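Local coordinates for ESAT-6-like protein MAB_3112 (Mycobacterium abscessus, PDB 4I0X), which is of unknown function but belongs to the WXG100 family of small secreted ESAT-6-like proteins and pairs with MAB_3113 as a helical hairpin in the EsxEF complex, at residues 15-20 against 59-64; 30-34 against 45-49. The protein carries 4 engineered substitutions. One frame throughout, in Å; residues are numbered along the deposited sequence.

Interaction 1 of 2, residues 15-20 against 59-64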
ATOM      1  N   LEU A  15      -0.576   4.016  10.455  1.00 11.88           N
ATOM      2  CA  LEU A  15      -0.743   3.276   9.229  1.00 10.62           C
ATOM      3  C   LEU A  15       0.603   3.118   8.529  1.00 16.52           C
ATOM      4  O   LEU A  15       0.885   2.066   7.996  1.00 14.47           O
ATOM      5  CB  LEU A  15      -1.750   3.971   8.322  1.00 13.25           C
ATOM      6  CG  LEU A  15      -1.970   3.326   6.950  1.00 18.57           C
ATOM      7  CD1 LEU A  15      -2.483   1.878   7.071  1.00 18.01           C
ATOM      8  CD2 LEU A  15      -2.960   4.187   6.146  1.00 24.38           C
ATOM      9  N   ALA A  16       1.425   4.174   8.522  1.00 15.35           N
ATOM     10  CA  ALA A  16       2.792   4.102   7.970  1.00 10.88           C
ATOM     11  C   ALA A  16       3.604   2.978   8.626  1.00 10.06           C
ATOM     12  O   ALA A  16       4.212   2.164   7.931  1.00 11.11           O
ATOM     13  CB  ALA A  16       3.533   5.475   8.119  1.00 17.44           C
ATOM     14  N   ASP A  17       3.600   2.916   9.963  1.00 10.64           N
ATOM     15  CA  ASP A  17       4.329   1.880  10.675  1.00 11.20           C
ATOM     16  C   ASP A  17       3.849   0.475  10.282  1.00 19.49           C
ATOM     17  O   ASP A  17       4.653  -0.418  10.044  1.00 11.02           O
ATOM     18  CB  ASP A  17       4.201   2.021  12.190  1.00 16.76           C
ATOM     19  CG  ASP A  17       5.086   3.140  12.773  1.00 22.17           C
ATOM     20  OD1 ASP A  17       5.870   3.765  12.007  1.00 21.47           O
ATOM     21  OD2 ASP A  17       4.972   3.377  14.007  1.00 21.96           O
ATOM     22  N   GLN A  18       2.540   0.285  10.204  1.00 11.67           N
ATOM     23  CA  GLN A  18       1.977  -1.014   9.798  1.00 10.58           C
ATOM     24  C   GLN A  18       2.269  -1.384   8.340  1.00 10.53           C
ATOM     25  O   GLN A  18       2.535  -2.530   8.027  1.00  9.92           O
ATOM     26  CB  GLN A  18       0.473  -1.007  10.034  1.00 10.99           C
ATOM     27  CG  GLN A  18       0.101  -0.851  11.497  1.00 17.53           C
ATOM     28  CD  GLN A  18      -1.389  -0.644  11.708  1.00 16.08           C
ATOM     29  OE1 GLN A  18      -2.167  -1.587  11.685  1.00 13.61           O
ATOM     30  NE2 GLN A  18      -1.778   0.596  11.923  1.00 12.82           N
ATOM     31  N   MET A  19       2.247  -0.408   7.440  1.00 11.42           N
ATOM     32  CA  MET A  19       2.556  -0.671   6.030  1.00 15.35           C
ATOM     33  C   MET A  19       3.996  -1.042   5.803  1.00 15.80           C
ATOM     34  O   MET A  19       4.309  -1.931   4.983  1.00 16.56           O
ATOM     35  CB  MET A  19       2.179   0.530   5.180  1.00 19.48           C
ATOM     36  CG  MET A  19       0.707   0.661   4.965  1.00 29.76           C
ATOM     37  SD  MET A  19       0.312   1.914   3.726  1.00 21.55           S
ATOM     38  CE  MET A  19       1.199   1.203   2.322  1.00 16.81           C
ATOM     39  N   ARG A  20       4.887  -0.414   6.571  1.00 14.14           N
ATOM     40  CA  ARG A  20       6.285  -0.708   6.454  1.00 14.77           C
ATOM     41  C   ARG A  20       6.545  -2.137   6.884  1.00 14.29           C
ATOM     42  O   ARG A  20       7.240  -2.892   6.157  1.00 12.48           O
ATOM     43  CB  ARG A  20       7.154   0.240   7.296  1.00 19.76           C
ATOM     44  CG  ARG A  20       8.645   0.032   7.042  1.00 20.98           C
ATOM     45  CD  ARG A  20       9.501   0.883   7.954  1.00 36.38           C
ATOM     46  NE  ARG A  20      10.541   1.613   7.221  1.00 55.11           N
ATOM     47  CZ  ARG A  20      11.669   1.085   6.733  1.00 60.85           C
ATOM     48  NH1 ARG A  20      11.937  -0.212   6.867  1.00 61.21           N
ATOM     49  NH2 ARG A  20      12.533   1.869   6.092  1.00 55.45           N
ATOM     50  N   VAL A  59       3.468   5.035  -0.789  1.00 12.45           N
ATOM     51  CA  VAL A  59       2.371   5.304   0.156  1.00 16.46           C
ATOM     52  C   VAL A  59       2.921   5.638   1.559  1.00 18.12           C
ATOM     53  O   VAL A  59       2.514   6.600   2.192  1.00 15.83           O
ATOM     54  CB  VAL A  59       1.377   4.110   0.249  1.00 11.17           C
ATOM     55  CG1 VAL A  59       0.412   4.291   1.434  1.00 13.67           C
ATOM     56  CG2 VAL A  59       0.608   3.940  -1.042  1.00 12.01           C
ATOM     57  N   TRP A  60       3.875   4.835   2.008  1.00 12.31           N
ATOM     58  CA  TRP A  60       4.465   4.945   3.341  1.00 16.03           C
ATOM     59  C   TRP A  60       5.127   6.292   3.480  1.00 11.86           C
ATOM     60  O   TRP A  60       4.995   6.948   4.500  1.00 18.00           O
ATOM     61  CB  TRP A  60       5.537   3.841   3.558  1.00 29.22           C
ATOM     62  CG  TRP A  60       6.380   4.034   4.805  1.00 29.46           C
ATOM     63  CD1 TRP A  60       6.117   3.528   6.048  1.00 35.28           C
ATOM     64  CD2 TRP A  60       7.571   4.809   4.942  1.00 34.31           C
ATOM     65  NE1 TRP A  60       7.073   3.926   6.951  1.00 31.05           N
ATOM     66  CE2 TRP A  60       7.977   4.720   6.299  1.00 37.48           C
ATOM     67  CE3 TRP A  60       8.331   5.581   4.065  1.00 44.51           C
ATOM     68  CZ2 TRP A  60       9.110   5.362   6.784  1.00 39.67           C
ATOM     69  CZ3 TRP A  60       9.467   6.223   4.559  1.00 43.24           C
ATOM     70  CH2 TRP A  60       9.839   6.107   5.901  1.00 41.44           C
ATOM     71  N   ASN A  61       5.829   6.706   2.441  1.00 18.37           N
ATOM     72  CA  ASN A  61       6.482   8.008   2.417  1.00 19.70           C
ATOM     73  C   ASN A  61       5.512   9.169   2.466  1.00 16.91           C
ATOM     74  O   ASN A  61       5.775  10.182   3.120  1.00 16.39           O
ATOM     75  CB  ASN A  61       7.389   8.146   1.202  1.00 21.08           C
ATOM     76  CG  ASN A  61       8.788   7.588   1.466  1.00 29.30           C
ATOM     77  OD1 ASN A  61       9.576   8.176   2.203  1.00 35.64           O
ATOM     78  ND2 ASN A  61       9.089   6.455   0.879  1.00 41.87           N
ATOM     79  N   ALA A  62       4.397   9.030   1.769  1.00 16.02           N
ATOM     80  CA  ALA A  62       3.399  10.096   1.746  1.00 16.29           C
ATOM     81  C   ALA A  62       2.707  10.196   3.099  1.00 14.72           C
ATOM     82  O   ALA A  62       2.472  11.300   3.587  1.00 15.54           O
ATOM     83  CB  ALA A  62       2.383   9.872   0.639  1.00 19.03           C
ATOM     84  N   LEU A  63       2.415   9.055   3.704  1.00 13.30           N
ATOM     85  CA  LEU A  63       1.810   9.006   5.040  1.00 12.79           C
ATOM     86  C   LEU A  63       2.688   9.623   6.118  1.00 12.97           C
ATOM     87  O   LEU A  63       2.226  10.375   6.925  1.00 13.37           O
ATOM     88  CB  LEU A  63       1.459   7.561   5.465  1.00 11.52           C
ATOM     89  CG  LEU A  63       0.277   6.974   4.720  1.00 11.47           C
ATOM     90  CD1 LEU A  63       0.185   5.500   4.938  1.00 17.91           C
ATOM     91  CD2 LEU A  63      -1.042   7.660   5.113  1.00 15.47           C
ATOM     92  N   THR A  64       3.953   9.290   6.108  1.00 13.05           N
ATOM     93  CA  THR A  64       4.913   9.835   7.026  1.00 13.74           C
ATOM     94  C   THR A  64       5.058  11.333   6.880  1.00 15.15           C
ATOM     95  O   THR A  64       5.149  12.042   7.866  1.00 15.66           O
ATOM     96  CB  THR A  64       6.280   9.161   6.770  1.00 19.80           C
ATOM     97  OG1 THR A  64       6.176   7.767   7.121  1.00 25.65           O
ATOM     98  CG2 THR A  64       7.336   9.793   7.562  1.00 19.52           C
TER
HETATM   99  O   HOH W   1       7.060   3.979   9.699  1.00 31.16           O
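A16 and W60 meet where the two long helices of the WXG100 hairpin pack antiparallel, their local axes 9.0 Å apart and 160° between directions. With only a methyl on A16, the CA atoms of this pair come within 5.0 Å, and the W60 indole lies against the turn of helix that A16 begins. CG of W60 stands anti to the backbone N (chi1 169°), which brings one edge of the ring to the A16 carbonyl: CD1 is 3.0 Å from A16 O, near the ring plane. The two faces of the indole are treated differently. T64 OG1 sits over the centre of one, 3.6 Å above the plane, while also donating to W60 O, which takes T64 N from the other side of its carbonyl plane. On the opposite face the R20 chain passes with NE offset toward the rim; its guanidinium stands nearly perpendicular to the ring (85°) and CZ is far from it, leaving at most a weak cation-pi attraction. On the buried side, toward the MAB_3113 chain, the contact is apolar. L63 CD1 is shared, meeting L15 CD2 at 3.6 Å and M19 SD at 3.8 Å. The M19 chain bends at its end to cross V59 at about a right angle, and packing is tight there, with CE only 3.3 Å from V59 CG1. L63 and V59 also pack against L37 and A68 of the MAB_3113 chain, respectively. At the outer edge, one water accepts from W60 NE1 at 2.7 Å and donates to D17 OD1.

Interaction 2 of 2, residues 30-34 against 45-49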
ATOM      1  N   VAL A  30       7.621 -13.317  -0.481  1.00 11.95           N
ATOM      2  CA  VAL A  30       7.685 -13.376  -1.928  1.00  9.73           C
ATOM      3  C   VAL A  30       9.008 -13.894  -2.384  1.00 12.25           C
ATOM      4  O   VAL A  30       9.048 -14.797  -3.208  1.00 14.04           O
ATOM      5  CB  VAL A  30       7.417 -12.030  -2.597  1.00 13.38           C
ATOM      6  CG1 VAL A  30       7.747 -12.133  -4.092  1.00 20.55           C
ATOM      7  CG2 VAL A  30       5.962 -11.618  -2.388  1.00 14.39           C
ATOM      8  N   GLN A  31      10.099 -13.310  -1.889  1.00 12.32           N
ATOM      9  CA  GLN A  31      11.425 -13.791  -2.261  1.00 16.66           C
ATOM     10  C   GLN A  31      11.599 -15.283  -1.950  1.00 20.09           C
ATOM     11  O   GLN A  31      12.292 -15.971  -2.680  1.00 13.28           O
ATOM     12  CB  GLN A  31      12.541 -13.009  -1.557  1.00 21.65           C
ATOM     13  CG  GLN A  31      12.558 -11.519  -1.892  1.00 29.01           C
ATOM     14  CD  GLN A  31      12.366 -11.233  -3.382  1.00 33.46           C
ATOM     15  OE1 GLN A  31      12.953 -11.895  -4.254  1.00 35.41           O
ATOM     16  NE2 GLN A  31      11.541 -10.232  -3.678  1.00 29.13           N
ATOM     17  N   SER A  32      10.985 -15.793  -0.882  1.00 12.92           N
ATOM     18  CA  SER A  32      11.202 -17.211  -0.549  1.00 14.18           C
ATOM     19  C   SER A  32      10.601 -18.121  -1.630  1.00 13.69           C
ATOM     20  O   SER A  32      10.983 -19.298  -1.731  1.00 14.76           O
ATOM     21  CB  SER A  32      10.615 -17.573   0.823  1.00 15.02           C
ATOM     22  OG  SER A  32       9.196 -17.675   0.745  1.00 16.08           O
ATOM     23  N   LEU A  33       9.648 -17.612  -2.413  1.00 12.34           N
ATOM     24  CA  LEU A  33       9.022 -18.485  -3.427  1.00 15.84           C
ATOM     25  C   LEU A  33       9.965 -18.851  -4.572  1.00 15.21           C
ATOM     26  O   LEU A  33       9.777 -19.872  -5.227  1.00 17.52           O
ATOM     27  CB  LEU A  33       7.790 -17.835  -4.025  1.00 11.08           C
ATOM     28  CG  LEU A  33       6.647 -17.564  -3.067  1.00 13.91           C
ATOM     29  CD1 LEU A  33       5.658 -16.742  -3.860  1.00 13.20           C
ATOM     30  CD2 LEU A  33       6.031 -18.869  -2.515  1.00 15.42           C
ATOM     31  N   PHE A  34      10.981 -18.024  -4.809  1.00 14.42           N
ATOM     32  CA  PHE A  34      11.771 -18.130  -6.030  1.00 13.75           C
ATOM     33  C   PHE A  34      12.859 -19.166  -5.958  1.00 20.67           C
ATOM     34  O   PHE A  34      13.421 -19.548  -6.982  1.00 24.11           O
ATOM     35  CB  PHE A  34      12.321 -16.759  -6.431  1.00 15.15           C
ATOM     36  CG  PHE A  34      11.247 -15.767  -6.705  1.00 17.61           C
ATOM     37  CD1 PHE A  34      10.128 -16.136  -7.420  1.00 14.74           C
ATOM     38  CD2 PHE A  34      11.318 -14.478  -6.210  1.00 16.36           C
ATOM     39  CE1 PHE A  34       9.134 -15.223  -7.672  1.00 18.36           C
ATOM     40  CE2 PHE A  34      10.293 -13.573  -6.444  1.00 11.27           C
ATOM     41  CZ  PHE A  34       9.222 -13.940  -7.167  1.00 17.67           C
ATOM     42  N   TYR A  45       5.524 -12.689 -11.679  1.00 13.47           N
ATOM     43  CA  TYR A  45       5.209 -12.475 -10.273  1.00 10.43           C
ATOM     44  C   TYR A  45       6.254 -11.584  -9.598  1.00 11.16           C
ATOM     45  O   TYR A  45       5.931 -10.641  -8.888  1.00 12.83           O
ATOM     46  CB  TYR A  45       5.147 -13.823  -9.567  1.00 10.03           C
ATOM     47  CG  TYR A  45       4.435 -13.801  -8.223  1.00  9.56           C
ATOM     48  CD1 TYR A  45       5.124 -13.548  -7.058  1.00 15.07           C
ATOM     49  CD2 TYR A  45       3.098 -14.112  -8.129  1.00  9.95           C
ATOM     50  CE1 TYR A  45       4.497 -13.587  -5.835  1.00 10.29           C
ATOM     51  CE2 TYR A  45       2.458 -14.120  -6.925  1.00 11.66           C
ATOM     52  CZ  TYR A  45       3.170 -13.875  -5.765  1.00 13.96           C
ATOM     53  OH  TYR A  45       2.518 -13.923  -4.539  1.00 12.77           O
ATOM     54  N   ARG A  46       7.521 -11.909  -9.802  1.00 15.07           N
ATOM     55  CA  ARG A  46       8.591 -11.061  -9.318  1.00 16.64           C
ATOM     56  C   ARG A  46       8.462  -9.598  -9.761  1.00 18.17           C
ATOM     57  O   ARG A  46       8.677  -8.712  -8.966  1.00 19.95           O
ATOM     58  CB  ARG A  46       9.953 -11.615  -9.725  1.00 17.28           C
ATOM     59  CG  ARG A  46      11.100 -10.763  -9.208  1.00 16.98           C
ATOM     60  CD  ARG A  46      12.420 -11.196  -9.789  1.00 21.61           C
ATOM     61  NE  ARG A  46      12.713 -12.607  -9.585  1.00 25.94           N
ATOM     62  CZ  ARG A  46      13.530 -13.095  -8.648  1.00 43.46           C
ATOM     63  NH1 ARG A  46      14.142 -12.288  -7.779  1.00 43.95           N
ATOM     64  NH2 ARG A  46      13.742 -14.412  -8.581  1.00 44.77           N
ATOM     65  N   SER A  47       8.119  -9.316 -11.019  1.00 18.08           N
ATOM     66  CA  SER A  47       8.023  -7.931 -11.405  1.00 16.45           C
ATOM     67  C   SER A  47       6.686  -7.274 -10.932  1.00 18.85           C
ATOM     68  O   SER A  47       6.645  -6.103 -10.654  1.00 13.22           O
ATOM     69  CB  SER A  47       8.335  -7.734 -12.894  1.00 26.93           C
ATOM     70  OG  SER A  47       7.296  -8.153 -13.726  1.00 38.54           O
ATOM     71  N   GLY A  48       5.630  -8.063 -10.751  1.00 11.97           N
ATOM     72  CA  GLY A  48       4.440  -7.595 -10.090  1.00 11.61           C
ATOM     73  C   GLY A  48       4.699  -7.145  -8.654  1.00 11.59           C
ATOM     74  O   GLY A  48       4.220  -6.097  -8.228  1.00 13.48           O
ATOM     75  N   TRP A  49       5.444  -7.961  -7.911  1.00  9.81           N
ATOM     76  CA  TRP A  49       5.799  -7.658  -6.534  1.00 12.57           C
ATOM     77  C   TRP A  49       6.694  -6.424  -6.437  1.00  9.66           C
ATOM     78  O   TRP A  49       6.490  -5.567  -5.569  1.00 15.12           O
ATOM     79  CB  TRP A  49       6.422  -8.865  -5.805  1.00 12.75           C
ATOM     80  CG  TRP A  49       6.975  -8.400  -4.517  1.00 11.86           C
ATOM     81  CD1 TRP A  49       8.284  -8.334  -4.156  1.00 13.06           C
ATOM     82  CD2 TRP A  49       6.228  -7.846  -3.432  1.00 11.74           C
ATOM     83  NE1 TRP A  49       8.397  -7.791  -2.898  1.00 13.88           N
ATOM     84  CE2 TRP A  49       7.150  -7.467  -2.441  1.00 13.86           C
ATOM     85  CE3 TRP A  49       4.879  -7.617  -3.212  1.00 11.89           C
ATOM     86  CZ2 TRP A  49       6.755  -6.885  -1.243  1.00 12.04           C
ATOM     87  CZ3 TRP A  49       4.488  -7.054  -2.017  1.00 14.25           C
ATOM     88  CH2 TRP A  49       5.423  -6.698  -1.047  1.00 17.91           C
TER
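This is a largely buried aromatic and aliphatic contact near the closed end of the helical hairpin, with a cation-pi stack at its outer margin. F34 and R46 make that stack: the guanidinium lies on one face of the phenyl ring, centres 4.1 Å apart and planes 25° apart, displaced so that NH2 sits nearest CG and CD2 rather than over the ring centre. The bend at chi3 of R46 (-55°) folds the guanidinium back over F34, while the aliphatic root of the same side chain meets the far end of the ring, R46 CB being 3.5 Å from F34 CZ. V30 O lies over the other face of the phenyl, toward its rim. Deeper in, both methyls of V30 meet W49: CG2 makes a CH-pi contact over the five-membered ring, 4.1 Å from its centroid, and CG1 touches the indole and also reaches the edge of Y45, 4.0 Å from CE1. L33 CD1 approaches that same Y45 CE1 at 3.9 Å. The Q31 side chain crosses W49 at about a right angle, its amide turned 51° from the indole plane and NE2 3.8 Å from W49 CD1. D27 accepts a hydrogen bond from W49 NE1 and a weak one from Q31 NE2. The contact thus joins the C-terminal end of helix 4-32 and the residues that follow to the early turns of helix 40-72, next to W37, the tryptophan of the WXG motif in the turn, whose ring meets Y45 edge-to-face. The MAB_3113 chain lies alongside: Y45 OH is hydrogen-bonded to OG1 of its T20, and V30 packs on its V19.

How the interactions relate
Both interactions tie helix 4-32 to helix 40-72, so each is a cross-section of the same antiparallel hairpin. Along the chain interaction 2 is nested inside interaction 1: 15-20 comes first, then 30-34, the turn, 45-49, and finally 59-64. Their centres are 22 Å apart and their nearest atoms about 8 Å apart, without touching. The centre of interaction 1 lies about 5 Å from the centre of the chain, that of interaction 2 about 17 Å, toward the turn. They sample the helix pairing at mid-length and near its closed end, and both also touch the MAB_3113 chain, consistent with the hairpin meeting its EsxEF partner at both levels.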